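Local coordinates for protein PTS system glucose-specific EIIA component (Mycoplasma capricolum, PDB 2GPR) that relays a phosphoryl group from phospho-HPr to the EIIB domain in the phosphotransferase system that imports and phosphorylates glucose, at residues K6-L11 with I67-G72; F38-K43 with G142-G147; A49-K54 with V73-H78; V110-V115 with P120-P125. One frame throughout, in Å; residues are numbered along the deposited sequence.

Overall arrangement
All four contacts reach the large antiparallel sheet of the compact, mostly beta domain, and all join side chains, but they differ in depth. Interaction 3 lies nearest the chain centre, about 7 Å away, and is wholly apolar. Interaction 1, whose centre is about 7 Å from that of interaction 3, extends the same cluster toward the surface through Val51 and ends in a polar turn. Interaction 2 combines a buried apolar pair with a less surely placed ion pair at the surface. Interaction 4 is a buried apolar contact bordered by capping and turn bonds. Strands 36-42 and 124-130 link interactions 2 and 4; strand 74-78 pairs with 124-130, joining interactions 3 and 4.

Interaction 1: residues K6-L11 with I67-G72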
loop_
_atom_site.group_PDB
_atom_site.type_symbol
_atom_site.label_atom_id
_atom_site.label_comp_id
_atom_site.label_asym_id
_atom_site.label_seq_id
_atom_site.Cartn_x
_atom_site.Cartn_y
_atom_site.Cartn_z
ATOM N N LYS A 6 20.856 2.761 -7.263
ATOM C CA LYS A 6 20.139 2.111 -6.200
ATOM C C LYS A 6 18.655 2.168 -6.509
ATOM O O LYS A 6 18.137 3.179 -6.985
ATOM C CB LYS A 6 20.518 2.547 -4.778
ATOM C CG LYS A 6 20.373 4.043 -4.515
ATOM C CD LYS A 6 19.753 4.388 -3.149
ATOM C CE LYS A 6 18.208 4.336 -3.108
ATOM N NZ LYS A 6 17.531 5.406 -3.885
ATOM N N ASN A 7 18.008 1.032 -6.343
ATOM C CA ASN A 7 16.584 0.881 -6.601
ATOM C C ASN A 7 15.777 0.740 -5.320
ATOM O O ASN A 7 16.317 0.708 -4.198
ATOM C CB ASN A 7 16.241 -0.245 -7.599
ATOM C CG ASN A 7 16.550 -1.677 -7.122
ATOM O OD1 ASN A 7 17.700 -2.064 -6.902
ATOM N ND2 ASN A 7 15.526 -2.525 -7.083
ATOM N N LEU A 8 14.453 0.769 -5.485
ATOM C CA LEU A 8 13.589 0.584 -4.362
ATOM C C LEU A 8 12.735 -0.641 -4.568
ATOM O O LEU A 8 12.030 -0.782 -5.533
ATOM C CB LEU A 8 12.741 1.803 -3.976
ATOM C CG LEU A 8 11.812 1.463 -2.786
ATOM C CD1 LEU A 8 12.234 2.173 -1.527
ATOM C CD2 LEU A 8 10.355 1.704 -3.121
ATOM N N LYS A 9 12.838 -1.555 -3.683
ATOM C CA LYS A 9 12.055 -2.759 -3.800
ATOM C C LYS A 9 10.761 -2.631 -3.026
ATOM O O LYS A 9 10.765 -2.262 -1.849
ATOM C CB LYS A 9 12.845 -3.916 -3.255
ATOM C CG LYS A 9 13.623 -4.624 -4.335
ATOM C CD LYS A 9 14.609 -5.663 -3.742
ATOM C CE LYS A 9 14.101 -6.160 -2.380
ATOM N NZ LYS A 9 15.003 -7.135 -1.718
ATOM N N VAL A 10 9.622 -2.925 -3.663
ATOM C CA VAL A 10 8.393 -2.831 -2.922
ATOM C C VAL A 10 7.817 -4.190 -2.641
ATOM O O VAL A 10 7.782 -4.962 -3.539
ATOM C CB VAL A 10 7.432 -1.661 -3.292
ATOM C CG1 VAL A 10 8.106 -0.515 -4.041
ATOM C CG2 VAL A 10 6.091 -2.032 -3.891
ATOM N N LEU A 11 7.465 -4.528 -1.378
ATOM C CA LEU A 11 6.896 -5.862 -1.053
ATOM C C LEU A 11 5.352 -5.914 -1.067
ATOM O O LEU A 11 4.639 -4.907 -1.101
ATOM C CB LEU A 11 7.417 -6.505 0.278
ATOM C CG LEU A 11 8.897 -6.332 0.631
ATOM C CD1 LEU A 11 9.238 -7.120 1.878
ATOM C CD2 LEU A 11 9.840 -6.733 -0.497
ATOM N N ILE A 67 4.127 6.100 3.946
ATOM C CA ILE A 67 5.486 5.812 4.340
ATOM C C ILE A 67 6.411 6.581 3.481
ATOM O O ILE A 67 6.258 6.654 2.263
ATOM C CB ILE A 67 5.817 4.291 4.360
ATOM C CG1 ILE A 67 5.012 3.552 5.459
ATOM C CG2 ILE A 67 7.317 4.088 4.608
ATOM C CD1 ILE A 67 4.501 2.170 5.094
ATOM N N GLN A 68 7.333 7.214 4.124
ATOM C CA GLN A 68 8.295 7.999 3.421
ATOM C C GLN A 68 9.656 7.394 3.694
ATOM O O GLN A 68 10.038 7.217 4.839
ATOM C CB GLN A 68 8.128 9.515 3.805
ATOM C CG GLN A 68 9.210 10.528 3.355
ATOM C CD GLN A 68 9.349 11.698 4.347
ATOM O OE1 GLN A 68 10.107 11.620 5.355
ATOM N NE2 GLN A 68 8.565 12.762 4.114
ATOM N N THR A 69 10.306 6.936 2.625
ATOM C CA THR A 69 11.636 6.359 2.705
ATOM C C THR A 69 12.669 7.457 2.882
ATOM O O THR A 69 12.392 8.652 2.709
ATOM C CB THR A 69 11.989 5.577 1.433
ATOM O OG1 THR A 69 12.123 6.475 0.346
ATOM C CG2 THR A 69 10.895 4.573 1.116
ATOM N N LYS A 70 13.879 7.045 3.182
ATOM C CA LYS A 70 14.922 8.016 3.361
ATOM C C LYS A 70 15.112 8.908 2.115
ATOM O O LYS A 70 15.528 10.069 2.222
ATOM C CB LYS A 70 16.209 7.382 3.875
ATOM C CG LYS A 70 16.913 6.524 2.834
ATOM C CD LYS A 70 17.967 5.560 3.393
ATOM C CE LYS A 70 17.400 4.428 4.250
ATOM N NZ LYS A 70 16.190 3.801 3.694
ATOM N N SER A 71 14.738 8.362 0.941
ATOM C CA SER A 71 14.830 9.008 -0.360
ATOM C C SER A 71 13.724 10.013 -0.625
ATOM O O SER A 71 13.637 10.661 -1.681
ATOM C CB SER A 71 14.807 7.957 -1.401
ATOM O OG SER A 71 14.504 6.747 -0.753
ATOM N N GLY A 72 12.848 10.178 0.312
ATOM C CA GLY A 72 11.849 11.161 0.067
ATOM C C GLY A 72 10.673 10.668 -0.725
ATOM O O GLY A 72 9.608 11.223 -0.586
#
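Leu8 puts its CD1 methyl against the CG2 methyl of Thr69, 3.8 Å from Leu8 CD1 to Thr69 CG2, with the two short side chains slanting past each other. The methyl-to-methyl touch carries the apolar part of a small contact that buries about 100 Å² in all. Leu8 reaches it with CG anti to its backbone N (chi1 178°), which sends the isobutyl group out from the strand. With Thr69 OG1 between the backbone N and the carbonyl carbon (chi1 68°), CG2 is left to face Leu8 and OG1 turns to Ser71. The two hydroxyls share a hydrogen bond, 2.6 Å between Thr69 OG1 and Ser71 OG, in which either could be the donor. Strand 8-11 pairs antiparallel with 149-153 in a two-stranded sheet, and residues 69-72 form a type I beta turn at the end of strand 64-68, within the connection to its antiparallel neighbour 74-78. The turn ends at Gly72, which has a positive phi, and is closed by a backbone bond of 2.9 Å from Gly72 N to Thr69 O. Val51 of the neighbouring loop touches Leu8, Ile67 and Thr69, which continues the apolar packing toward the interior, and the backbone of Leu8 is bonded to that of Leu153. On the outer side the bent chain of Lys6 brings its ammonium group loosely over the turn, with 4.5 Å between Lys6 NZ and Ser71 CB, and both of these residues are exposed.

Interaction 2: residues F38-K43 with G142-G147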
loop_
_atom_site.group_PDB
_atom_site.type_symbol
_atom_site.label_atom_id
_atom_site.label_comp_id
_atom_site.label_asym_id
_atom_site.label_seq_id
_atom_site.Cartn_x
_atom_site.Cartn_y
_atom_site.Cartn_z
ATOM N N PHE A 38 0.127 0.318 -8.147
ATOM C CA PHE A 38 -0.787 -0.774 -8.442
ATOM C C PHE A 38 -1.766 -1.057 -7.269
ATOM O O PHE A 38 -2.002 -0.218 -6.427
ATOM C CB PHE A 38 -0.021 -2.000 -8.786
ATOM C CG PHE A 38 1.008 -2.205 -7.721
ATOM C CD1 PHE A 38 2.214 -1.513 -7.756
ATOM C CD2 PHE A 38 0.761 -3.041 -6.639
ATOM C CE1 PHE A 38 3.175 -1.652 -6.764
ATOM C CE2 PHE A 38 1.717 -3.206 -5.630
ATOM C CZ PHE A 38 2.920 -2.503 -5.688
ATOM N N ALA A 39 -2.369 -2.227 -7.227
ATOM C CA ALA A 39 -3.311 -2.540 -6.174
ATOM C C ALA A 39 -3.249 -4.014 -5.767
ATOM O O ALA A 39 -2.490 -4.826 -6.266
ATOM C CB ALA A 39 -4.738 -2.115 -6.538
ATOM N N ILE A 40 -4.034 -4.330 -4.826
ATOM C CA ILE A 40 -4.009 -5.621 -4.335
ATOM C C ILE A 40 -5.367 -6.046 -3.882
ATOM O O ILE A 40 -6.129 -5.272 -3.295
ATOM C CB ILE A 40 -2.867 -5.863 -3.294
ATOM C CG1 ILE A 40 -2.527 -7.372 -3.165
ATOM C CG2 ILE A 40 -3.139 -5.269 -1.902
ATOM C CD1 ILE A 40 -1.258 -7.659 -2.340
ATOM N N ASN A 41 -5.678 -7.292 -4.288
ATOM C CA ASN A 41 -6.840 -8.035 -3.874
ATOM C C ASN A 41 -6.418 -8.830 -2.642
ATOM O O ASN A 41 -5.800 -9.933 -2.763
ATOM C CB ASN A 41 -7.348 -8.963 -4.955
ATOM C CG ASN A 41 -8.780 -8.692 -5.132
ATOM O OD1 ASN A 41 -9.504 -8.552 -4.136
ATOM N ND2 ASN A 41 -9.135 -8.332 -6.361
ATOM N N PRO A 42 -6.676 -8.219 -1.465
ATOM C CA PRO A 42 -6.310 -8.815 -0.218
ATOM C C PRO A 42 -6.977 -10.173 0.001
ATOM O O PRO A 42 -8.193 -10.305 0.008
ATOM C CB PRO A 42 -6.737 -7.853 0.904
ATOM C CG PRO A 42 -7.605 -6.793 0.256
ATOM C CD PRO A 42 -7.541 -7.033 -1.246
ATOM N N LYS A 43 -6.135 -11.168 0.174
ATOM C CA LYS A 43 -6.551 -12.489 0.503
ATOM C C LYS A 43 -6.487 -12.621 1.986
ATOM O O LYS A 43 -7.335 -13.299 2.566
ATOM C CB LYS A 43 -5.672 -13.557 -0.081
ATOM C CG LYS A 43 -5.826 -13.722 -1.567
ATOM C CD LYS A 43 -5.008 -14.911 -2.040
ATOM C CE LYS A 43 -4.824 -14.970 -3.547
ATOM N NZ LYS A 43 -6.011 -15.508 -4.225
ATOM N N GLY A 142 -0.097 -10.841 -10.732
ATOM C CA GLY A 142 -0.535 -12.153 -10.415
ATOM C C GLY A 142 -0.618 -12.403 -8.932
ATOM O O GLY A 142 -0.679 -11.470 -8.146
ATOM N N GLU A 143 -0.664 -13.723 -8.598
ATOM C CA GLU A 143 -0.799 -14.271 -7.264
ATOM C C GLU A 143 0.534 -14.155 -6.473
ATOM O O GLU A 143 1.616 -14.533 -6.964
ATOM C CB GLU A 143 -1.343 -15.707 -7.375
ATOM C CG GLU A 143 -2.465 -16.066 -6.371
ATOM C CD GLU A 143 -3.812 -15.383 -6.598
ATOM O OE1 GLU A 143 -3.933 -14.294 -7.137
ATOM O OE2 GLU A 143 -4.836 -16.075 -6.113
ATOM N N VAL A 144 0.471 -13.538 -5.260
ATOM C CA VAL A 144 1.656 -13.261 -4.437
ATOM C C VAL A 144 1.483 -13.588 -2.981
ATOM O O VAL A 144 0.407 -13.761 -2.452
ATOM C CB VAL A 144 2.117 -11.775 -4.494
ATOM C CG1 VAL A 144 2.511 -11.334 -5.896
ATOM C CG2 VAL A 144 1.044 -10.846 -3.946
ATOM N N LYS A 145 2.608 -13.597 -2.322
ATOM C CA LYS A 145 2.659 -13.799 -0.924
ATOM C C LYS A 145 3.184 -12.559 -0.278
ATOM O O LYS A 145 4.093 -11.878 -0.809
ATOM C CB LYS A 145 3.515 -14.983 -0.588
ATOM C CG LYS A 145 2.886 -16.248 -1.121
ATOM C CD LYS A 145 2.028 -16.949 -0.080
ATOM C CE LYS A 145 2.717 -18.172 0.566
ATOM N NZ LYS A 145 1.791 -19.235 1.020
ATOM N N GLN A 146 2.598 -12.250 0.864
ATOM C CA GLN A 146 3.012 -11.076 1.620
ATOM C C GLN A 146 4.523 -11.108 1.875
ATOM O O GLN A 146 5.034 -12.079 2.449
ATOM C CB GLN A 146 2.256 -11.012 2.969
ATOM C CG GLN A 146 2.708 -9.857 3.847
ATOM C CD GLN A 146 3.803 -10.248 4.778
ATOM O OE1 GLN A 146 4.850 -9.549 4.921
ATOM N NE2 GLN A 146 3.530 -11.358 5.476
ATOM N N GLY A 147 5.246 -10.061 1.431
ATOM C CA GLY A 147 6.689 -9.990 1.641
ATOM C C GLY A 147 7.466 -10.399 0.391
ATOM O O GLY A 147 8.681 -10.636 0.427
#
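In Lys43, CG stands anti to the carbonyl carbon (chi1 -72°), the next two bonds run extended, and a bend at the last torsion (chi4 -79°) turns NZ toward Glu143. Glu143 bends in its middle (chi2 70°), which brings its carboxylate across the lysine chain at about a right angle as modelled. The opposite charges would pair as a salt bridge between Lys43 NZ and Glu143 OE2, but the two ends are modelled too close, which leaves their placement, and with it the bridge, doubtful. The other carboxylate oxygen, Glu143 OE1, is hydrogen-bonded to Thr17 OG1 of strand 16-19. Strand 36-42 belongs to the large antiparallel sheet, next to 16-19 and 124-130, whereas residues 142-147 form part of the connection leading to strand 149-153; the chain turns a corner at Glu143. Deeper in, the extended side chain of Ile40 sends its end toward this connection, and its CD1 lies 4.2 Å from Val144 CG2. Both residues are buried: Val144 also packs on Val150, and Ile40 on Cys14 and Ile18. The side chain of Ile40 is about 9 Å from that of His78, the probable phosphoryl-accepting histidine.

Interaction 3: residues A49-K54 with V73-H78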
loop_
_atom_site.group_PDB
_atom_site.type_symbol
_atom_site.label_atom_id
_atom_site.label_comp_id
_atom_site.label_asym_id
_atom_site.label_seq_id
_atom_site.Cartn_x
_atom_site.Cartn_y
_atom_site.Cartn_z
ATOM N N ALA A 49 4.034 -3.310 6.034
ATOM C CA ALA A 49 4.731 -2.301 5.328
ATOM C C ALA A 49 5.444 -2.850 4.056
ATOM O O ALA A 49 6.206 -3.828 4.077
ATOM C CB ALA A 49 5.712 -1.630 6.283
ATOM N N PRO A 50 5.245 -2.154 2.956
ATOM C CA PRO A 50 5.837 -2.470 1.651
ATOM C C PRO A 50 7.293 -2.084 1.522
ATOM O O PRO A 50 7.997 -2.592 0.681
ATOM C CB PRO A 50 5.045 -1.645 0.650
ATOM C CG PRO A 50 3.926 -0.893 1.417
ATOM C CD PRO A 50 4.005 -1.324 2.863
ATOM N N VAL A 51 7.712 -1.125 2.328
ATOM C CA VAL A 51 9.078 -0.615 2.398
ATOM C C VAL A 51 9.391 -0.117 3.808
ATOM O O VAL A 51 8.567 -0.134 4.761
ATOM C CB VAL A 51 9.359 0.504 1.400
ATOM C CG1 VAL A 51 9.042 0.066 -0.023
ATOM C CG2 VAL A 51 8.515 1.722 1.789
ATOM N N SER A 52 10.593 0.347 3.958
ATOM C CA SER A 52 10.976 0.911 5.209
ATOM C C SER A 52 10.987 2.419 5.099
ATOM O O SER A 52 11.368 2.978 4.076
ATOM C CB SER A 52 12.283 0.359 5.648
ATOM O OG SER A 52 12.175 -1.039 5.532
ATOM N N GLY A 53 10.507 3.085 6.138
ATOM C CA GLY A 53 10.459 4.548 6.134
ATOM C C GLY A 53 9.695 5.038 7.326
ATOM O O GLY A 53 9.546 4.292 8.295
ATOM N N LYS A 54 9.208 6.265 7.246
ATOM C CA LYS A 54 8.437 6.885 8.309
ATOM C C LYS A 54 6.967 6.958 7.990
ATOM O O LYS A 54 6.549 7.399 6.897
ATOM C CB LYS A 54 8.904 8.288 8.522
ATOM C CG LYS A 54 9.050 8.601 9.982
ATOM C CD LYS A 54 8.712 10.032 10.278
ATOM C CE LYS A 54 9.505 11.007 9.447
ATOM N NZ LYS A 54 9.312 12.363 9.979
ATOM N N VAL A 73 10.853 9.660 -1.557
ATOM C CA VAL A 73 9.706 9.086 -2.257
ATOM C C VAL A 73 8.615 8.572 -1.262
ATOM O O VAL A 73 8.852 7.859 -0.286
ATOM C CB VAL A 73 10.133 7.926 -3.165
ATOM C CG1 VAL A 73 11.640 7.899 -3.360
ATOM C CG2 VAL A 73 9.636 6.572 -2.647
ATOM N N GLU A 74 7.399 8.954 -1.470
ATOM C CA GLU A 74 6.371 8.481 -0.569
ATOM C C GLU A 74 5.461 7.523 -1.251
ATOM O O GLU A 74 4.940 7.814 -2.317
ATOM C CB GLU A 74 5.441 9.566 0.008
ATOM C CG GLU A 74 5.934 10.140 1.340
ATOM C CD GLU A 74 5.505 11.574 1.483
ATOM O OE1 GLU A 74 6.237 12.394 0.779
ATOM O OE2 GLU A 74 4.529 11.924 2.079
ATOM N N ILE A 75 5.187 6.440 -0.582
ATOM C CA ILE A 75 4.270 5.528 -1.104
ATOM C C ILE A 75 3.068 5.382 -0.180
ATOM O O ILE A 75 3.182 5.264 1.048
ATOM C CB ILE A 75 5.021 4.258 -1.333
ATOM C CG1 ILE A 75 4.100 3.127 -1.657
ATOM C CG2 ILE A 75 5.834 3.891 -0.119
ATOM C CD1 ILE A 75 4.501 1.894 -0.864
ATOM N N LEU A 76 1.891 5.418 -0.759
ATOM C CA LEU A 76 0.672 5.248 0.002
ATOM C C LEU A 76 -0.008 3.857 -0.156
ATOM O O LEU A 76 -0.254 3.360 -1.262
ATOM C CB LEU A 76 -0.281 6.432 -0.277
ATOM C CG LEU A 76 -1.634 6.384 0.408
ATOM C CD1 LEU A 76 -1.596 7.201 1.685
ATOM C CD2 LEU A 76 -2.649 7.026 -0.526
ATOM N N LEU A 77 -0.292 3.228 0.984
ATOM C CA LEU A 77 -1.053 1.995 1.120
ATOM C C LEU A 77 -2.443 2.440 1.598
ATOM O O LEU A 77 -2.572 3.136 2.600
ATOM C CB LEU A 77 -0.441 1.075 2.213
ATOM C CG LEU A 77 -0.862 -0.400 2.253
ATOM C CD1 LEU A 77 -1.112 -0.846 3.681
ATOM C CD2 LEU A 77 -1.961 -0.843 1.274
ATOM N N HIS A 78 -3.473 2.062 0.867
ATOM C CA HIS A 78 -4.789 2.460 1.156
ATOM C C HIS A 78 -5.694 1.287 1.095
ATOM O O HIS A 78 -5.922 0.787 0.012
ATOM C CB HIS A 78 -5.155 3.454 0.099
ATOM C CG HIS A 78 -6.509 4.031 0.284
ATOM N ND1 HIS A 78 -7.643 3.238 0.140
ATOM C CD2 HIS A 78 -6.899 5.323 0.516
ATOM C CE1 HIS A 78 -8.678 4.046 0.280
ATOM N NE2 HIS A 78 -8.273 5.295 0.529
#
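Ile75 is the residue of strand 74-78 that touches the loop at Pro50 and Val51, and it does so with two separate branches. Its CG1 is anti to the backbone N (chi1 170°), which carries CD1 onto the proline ring: Ile75 CD1 lies 3.6 Å from Pro50 CG and 3.9 Å from Pro50 CB. The other branch, CG2, meets the valine, with 3.9 Å between Ile75 CG2 and Val51 CG2. Ile75 also packs on Ile126 of strand 124-130, and its backbone bonds to that of Ile67 on the other neighbour, strand 64-68. One residue on, Leu76 points away from the loop and packs on Ile127. Leu77 again points toward the loop, which shields part of it without close touch (4.9 Å from Leu77 CB to Pro50 CG), and it rests on Ile126 as well. His78 ends the strand, far from Pro50 and Val51. By similarity it is the active-site histidine that takes the phosphoryl group from phospho-HPr; its ring meets that of Phe29 edge-to-face, and ND1 makes a weak hydrogen bond with Gly80 O. The same strand thus joins the hydrophobic core of the antiparallel beta fold to the active site. Carbon meets carbon throughout, and this contact therefore rests on close packing and exclusion of water; directional bonds of the loop, such as the backbone bond of Pro50 with Leu11, go elsewhere.

Interaction 4: residues V110-V115 with P120-P125; sequences VDLKSV and PSIKSP
A single isoleucine, Ile122, makes every contact from its side, meeting Leu112 and Val115 one helical turn apart with two different branches. Both partners lie in the first turn of helix 112-118, an N-capped helix; the chain after it folds back on that turn before entering strand 124-130 of the large antiparallel sheet. Asp111 is the N-cap: Ser114 N donates to Asp111 OD1 over 2.8 Å, approaching from above the carboxylate plane. In Ile122, CG1 sits between the backbone N and the carbonyl carbon (chi1 62°), which directs CD1 to Leu112; Ile122 CD1 lies 3.5 Å from Leu112 CD2 and 3.6 Å from Leu112 CG. The CG2 branch touches more loosely, 4.3 Å from Ile122 CG2 to Val115 CG1. Pro42 of strand 36-42 packs on both Leu112 and Ile122. In the loop, Lys123 N donates to Ser121 OG at 3.1 Å, making an ST turn, and that hydroxyl is also bonded to Glu25 OE2. The side chain of Val115 is about 8 Å from that of His63, by similarity important for phospho-donor activity, and that of Ile122 about 9 Å from that of His78, by similarity the phosphorylated histidine. Ser124 OG is bonded to Gly80 N and itself donates to Ile122 O over 2.9 Å, from 36° above the carbonyl plane.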
loop_
_atom_site.group_PDB
_atom_site.type_symbol
_atom_site.label_atom_id
_atom_site.label_comp_id
_atom_site.label_asym_id
_atom_site.label_seq_id
_atom_site.Cartn_x
_atom_site.Cartn_y
_atom_site.Cartn_z
ATOM N N VAL A 110 -7.252 -5.894 9.415
ATOM C CA VAL A 110 -8.589 -5.506 8.966
ATOM C C VAL A 110 -9.642 -6.598 8.954
ATOM O O VAL A 110 -9.476 -7.642 8.342
ATOM C CB VAL A 110 -8.559 -4.901 7.587
ATOM C CG1 VAL A 110 -9.949 -4.390 7.243
ATOM C CG2 VAL A 110 -7.565 -3.765 7.572
ATOM N N ASP A 111 -10.792 -6.301 9.521
ATOM C CA ASP A 111 -11.848 -7.265 9.423
ATOM C C ASP A 111 -12.383 -7.191 8.037
ATOM O O ASP A 111 -13.470 -6.639 7.838
ATOM C CB ASP A 111 -12.969 -7.024 10.407
ATOM C CG ASP A 111 -13.948 -8.156 10.492
ATOM O OD1 ASP A 111 -14.208 -8.767 9.377
ATOM O OD2 ASP A 111 -14.604 -8.356 11.476
ATOM N N LEU A 112 -11.657 -7.828 7.129
ATOM C CA LEU A 112 -12.008 -7.877 5.744
ATOM C C LEU A 112 -13.438 -8.289 5.499
ATOM O O LEU A 112 -14.128 -7.631 4.693
ATOM C CB LEU A 112 -11.000 -8.680 4.907
ATOM C CG LEU A 112 -10.168 -7.783 3.997
ATOM C CD1 LEU A 112 -9.642 -6.595 4.778
ATOM C CD2 LEU A 112 -9.020 -8.566 3.339
ATOM N N LYS A 113 -13.903 -9.367 6.189
ATOM C CA LYS A 113 -15.289 -9.809 6.016
ATOM C C LYS A 113 -16.257 -8.710 6.325
ATOM O O LYS A 113 -17.206 -8.507 5.594
ATOM C CB LYS A 113 -15.694 -11.024 6.808
ATOM C CG LYS A 113 -17.212 -11.260 6.785
ATOM C CD LYS A 113 -17.662 -12.544 7.509
ATOM C CE LYS A 113 -19.176 -12.687 7.653
ATOM N NZ LYS A 113 -19.882 -13.059 6.404
ATOM N N SER A 114 -16.043 -8.006 7.415
ATOM C CA SER A 114 -16.962 -6.940 7.726
ATOM C C SER A 114 -16.853 -5.808 6.744
ATOM O O SER A 114 -17.800 -5.488 6.036
ATOM C CB SER A 114 -16.789 -6.476 9.140
ATOM O OG SER A 114 -16.633 -7.623 9.966
ATOM N N VAL A 115 -15.675 -5.228 6.692
ATOM C CA VAL A 115 -15.394 -4.109 5.807
ATOM C C VAL A 115 -15.887 -4.287 4.402
ATOM O O VAL A 115 -16.383 -3.349 3.786
ATOM C CB VAL A 115 -13.929 -3.832 5.777
ATOM C CG1 VAL A 115 -13.710 -2.537 5.063
ATOM C CG2 VAL A 115 -13.437 -3.724 7.199
ATOM N N PRO A 120 -17.357 -0.001 -1.073
ATOM C CA PRO A 120 -17.399 -0.332 -2.467
ATOM C C PRO A 120 -16.397 -1.389 -2.865
ATOM O O PRO A 120 -16.693 -2.215 -3.712
ATOM C CB PRO A 120 -17.158 0.972 -3.251
ATOM C CG PRO A 120 -17.164 2.115 -2.254
ATOM C CD PRO A 120 -17.230 1.481 -0.866
ATOM N N SER A 121 -15.212 -1.367 -2.266
ATOM C CA SER A 121 -14.210 -2.357 -2.636
ATOM C C SER A 121 -13.100 -2.500 -1.613
ATOM O O SER A 121 -12.691 -1.508 -1.031
ATOM C CB SER A 121 -13.608 -2.014 -3.985
ATOM O OG SER A 121 -12.663 -2.995 -4.331
ATOM N N ILE A 122 -12.595 -3.743 -1.401
ATOM C CA ILE A 122 -11.446 -3.961 -0.516
ATOM C C ILE A 122 -10.125 -4.021 -1.297
ATOM O O ILE A 122 -9.051 -4.192 -0.730
ATOM C CB ILE A 122 -11.543 -5.073 0.514
ATOM C CG1 ILE A 122 -11.710 -6.429 -0.148
ATOM C CG2 ILE A 122 -12.609 -4.827 1.556
ATOM C CD1 ILE A 122 -10.800 -7.474 0.482
ATOM N N LYS A 123 -10.223 -3.918 -2.601
ATOM C CA LYS A 123 -9.049 -3.875 -3.408
ATOM C C LYS A 123 -8.266 -2.674 -2.911
ATOM O O LYS A 123 -8.848 -1.612 -2.799
ATOM C CB LYS A 123 -9.465 -3.686 -4.839
ATOM C CG LYS A 123 -9.879 -4.981 -5.529
ATOM C CD LYS A 123 -10.208 -4.682 -6.989
ATOM C CE LYS A 123 -11.376 -5.473 -7.533
ATOM N NZ LYS A 123 -11.851 -4.957 -8.834
ATOM N N SER A 124 -7.021 -2.896 -2.469
ATOM C CA SER A 124 -6.196 -1.886 -1.830
ATOM C C SER A 124 -5.099 -1.296 -2.686
ATOM O O SER A 124 -4.189 -1.993 -3.071
ATOM C CB SER A 124 -5.622 -2.428 -0.543
ATOM O OG SER A 124 -6.684 -2.826 0.339
ATOM N N PRO A 125 -5.137 0.028 -2.880
ATOM C CA PRO A 125 -4.151 0.659 -3.715
ATOM C C PRO A 125 -2.813 0.985 -3.065
ATOM O O PRO A 125 -2.715 1.386 -1.896
ATOM C CB PRO A 125 -4.815 1.879 -4.316
ATOM C CG PRO A 125 -6.289 1.820 -3.953
ATOM C CD PRO A 125 -6.457 0.708 -2.948
#